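Local atomic coordinates of SusD superfamily protein (Bacteroides thetaiotaomicron VPI-5482, PDB entry 3HDX), a protein that probably binds polysaccharide at the outer membrane, consistent with a SusD-like role in carbohydrate uptake. Residues R449-S453 with G454-W458. Numbering follows the deposited sequence.
Sequences RLISS and GGIYW
The backbone of G454 and G455 folds back onto L450 and I451 in a Schellman motif that closes helix 445-453: G454, at positive phi (85°), sends its N-H to I451 O at 3.3 Å, and L450 O receives weak bonds from G455 N at 2.9 Å and from I456 N. The same glycines open a type I beta turn, G454 to Y457, that leads the chain off the helix. At G454 a side chain would collide with the carbonyl oxygen of S453, and at G455 with CD1 of L450, which lies 3.7 Å from G455 CA. L450 lays its branched end alongside the G455 peptide because its chi1 of -166° swings CG away from the backbone N, and its CG comes 4.0 Å from I456 CG2. Replacing L450 by alanine would probably open a gap beside G455 and deprive I456 CG2 of one of its two apolar neighbours here. The other neighbour is I451, whose CG1 meets the same methyl at 3.7 Å. I456 itself is buried, reaching W431 and V435 of helix 430-441 from the turn, while L450, on the helix, packs on F476 near the C terminus. One turn back, R449 O is gripped from opposite faces of its carbonyl plane, by S453 N and by S453 OG, the hydroxyl donating at 2.8 Å.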
loop_
_atom_site.group_PDB
_atom_site.type_symbol
_atom_site.label_atom_id
_atom_site.label_comp_id
_atom_site.label_asym_id
_atom_site.label_seq_id
_atom_site.Cartn_x
_atom_site.Cartn_y
_atom_site.Cartn_z
ATOM N N ARG A 449 -13.547 2.137 -20.723
ATOM C CA ARG A 449 -13.307 3.461 -21.348
ATOM C C ARG A 449 -12.643 4.395 -20.354
ATOM O O ARG A 449 -11.799 5.181 -20.730
ATOM C CB ARG A 449 -14.592 4.028 -21.916
ATOM C CG ARG A 449 -14.506 5.436 -22.484
ATOM C CD ARG A 449 -14.869 6.407 -21.428
ATOM N NE ARG A 449 -14.804 7.767 -21.909
ATOM C CZ ARG A 449 -15.209 8.811 -21.187
ATOM N NH1 ARG A 449 -15.713 8.670 -19.946
ATOM N NH2 ARG A 449 -15.114 10.012 -21.732
ATOM N N LEU A 450 -13.055 4.354 -19.085
ATOM C CA LEU A 450 -12.395 5.151 -18.046
ATOM C C LEU A 450 -10.896 4.820 -17.972
ATOM O O LEU A 450 -10.062 5.719 -17.808
ATOM C CB LEU A 450 -13.060 4.906 -16.693
ATOM C CG LEU A 450 -12.725 5.883 -15.565
ATOM C CD1 LEU A 450 -13.373 7.254 -15.787
ATOM C CD2 LEU A 450 -13.202 5.352 -14.238
ATOM N N ILE A 451 -10.553 3.542 -18.144
ATOM C CA ILE A 451 -9.143 3.105 -18.122
ATOM C C ILE A 451 -8.408 3.661 -19.337
ATOM O O ILE A 451 -7.370 4.311 -19.189
ATOM C CB ILE A 451 -9.016 1.572 -18.077
ATOM C CG1 ILE A 451 -9.527 1.036 -16.727
ATOM C CG2 ILE A 451 -7.547 1.119 -18.310
ATOM C CD1 ILE A 451 -9.817 -0.462 -16.709
ATOM N N SER A 452 -8.968 3.448 -20.530
ATOM C CA SER A 452 -8.290 3.882 -21.758
ATOM C C SER A 452 -8.176 5.406 -21.882
ATOM O O SER A 452 -7.201 5.916 -22.457
ATOM C CB SER A 452 -8.965 3.294 -22.989
ATOM O OG SER A 452 -10.269 3.789 -23.157
ATOM N N SER A 453 -9.163 6.119 -21.332
ATOM C CA SER A 453 -9.211 7.572 -21.424
ATOM C C SER A 453 -8.387 8.269 -20.344
ATOM O O SER A 453 -8.254 9.482 -20.375
ATOM C CB SER A 453 -10.649 8.077 -21.381
ATOM O OG SER A 453 -11.234 7.812 -20.115
ATOM N N GLY A 454 -7.841 7.528 -19.374
ATOM C CA GLY A 454 -7.079 8.159 -18.315
ATOM C C GLY A 454 -7.884 8.676 -17.157
ATOM O O GLY A 454 -7.307 9.272 -16.256
ATOM N N GLY A 455 -9.194 8.396 -17.126
ATOM C CA GLY A 455 -10.034 8.780 -16.004
ATOM C C GLY A 455 -9.843 7.983 -14.735
ATOM O O GLY A 455 -10.451 8.300 -13.719
ATOM N N ILE A 456 -8.981 6.967 -14.808
ATOM C CA ILE A 456 -8.556 6.185 -13.642
ATOM C C ILE A 456 -7.399 6.850 -12.902
ATOM O O ILE A 456 -6.984 6.352 -11.832
ATOM C CB ILE A 456 -8.140 4.739 -14.009
ATOM C CG1 ILE A 456 -6.988 4.710 -15.036
ATOM C CG2 ILE A 456 -9.392 3.919 -14.420
ATOM C CD1 ILE A 456 -6.266 3.364 -15.087
ATOM N N TYR A 457 -6.877 7.962 -13.422
ATOM C CA TYR A 457 -5.813 8.704 -12.728
ATOM C C TYR A 457 -6.337 10.009 -12.178
ATOM O O TYR A 457 -7.450 10.465 -12.495
ATOM C CB TYR A 457 -4.648 8.944 -13.698
ATOM C CG TYR A 457 -4.117 7.658 -14.266
ATOM C CD1 TYR A 457 -3.595 6.702 -13.426
ATOM C CD2 TYR A 457 -4.134 7.394 -15.631
ATOM C CE1 TYR A 457 -3.097 5.527 -13.909
ATOM C CE2 TYR A 457 -3.661 6.184 -16.132
ATOM C CZ TYR A 457 -3.131 5.248 -15.247
ATOM O OH TYR A 457 -2.594 4.030 -15.678
ATOM N N TRP A 458 -5.547 10.579 -11.292
ATOM C CA TRP A 458 -5.819 11.880 -10.690
ATOM C C TRP A 458 -5.342 12.979 -11.608
ATOM O O TRP A 458 -4.389 12.813 -12.386
ATOM C CB TRP A 458 -5.117 12.041 -9.323
ATOM C CG TRP A 458 -5.841 11.332 -8.260
ATOM C CD1 TRP A 458 -5.948 9.960 -8.097
ATOM C CD2 TRP A 458 -6.570 11.930 -7.185
ATOM N NE1 TRP A 458 -6.708 9.694 -6.977
ATOM C CE2 TRP A 458 -7.085 10.875 -6.385
ATOM C CE3 TRP A 458 -6.825 13.269 -6.803
ATOM C CZ2 TRP A 458 -7.899 11.113 -5.249
ATOM C CZ3 TRP A 458 -7.593 13.498 -5.657
ATOM C CH2 TRP A 458 -8.127 12.425 -4.898
#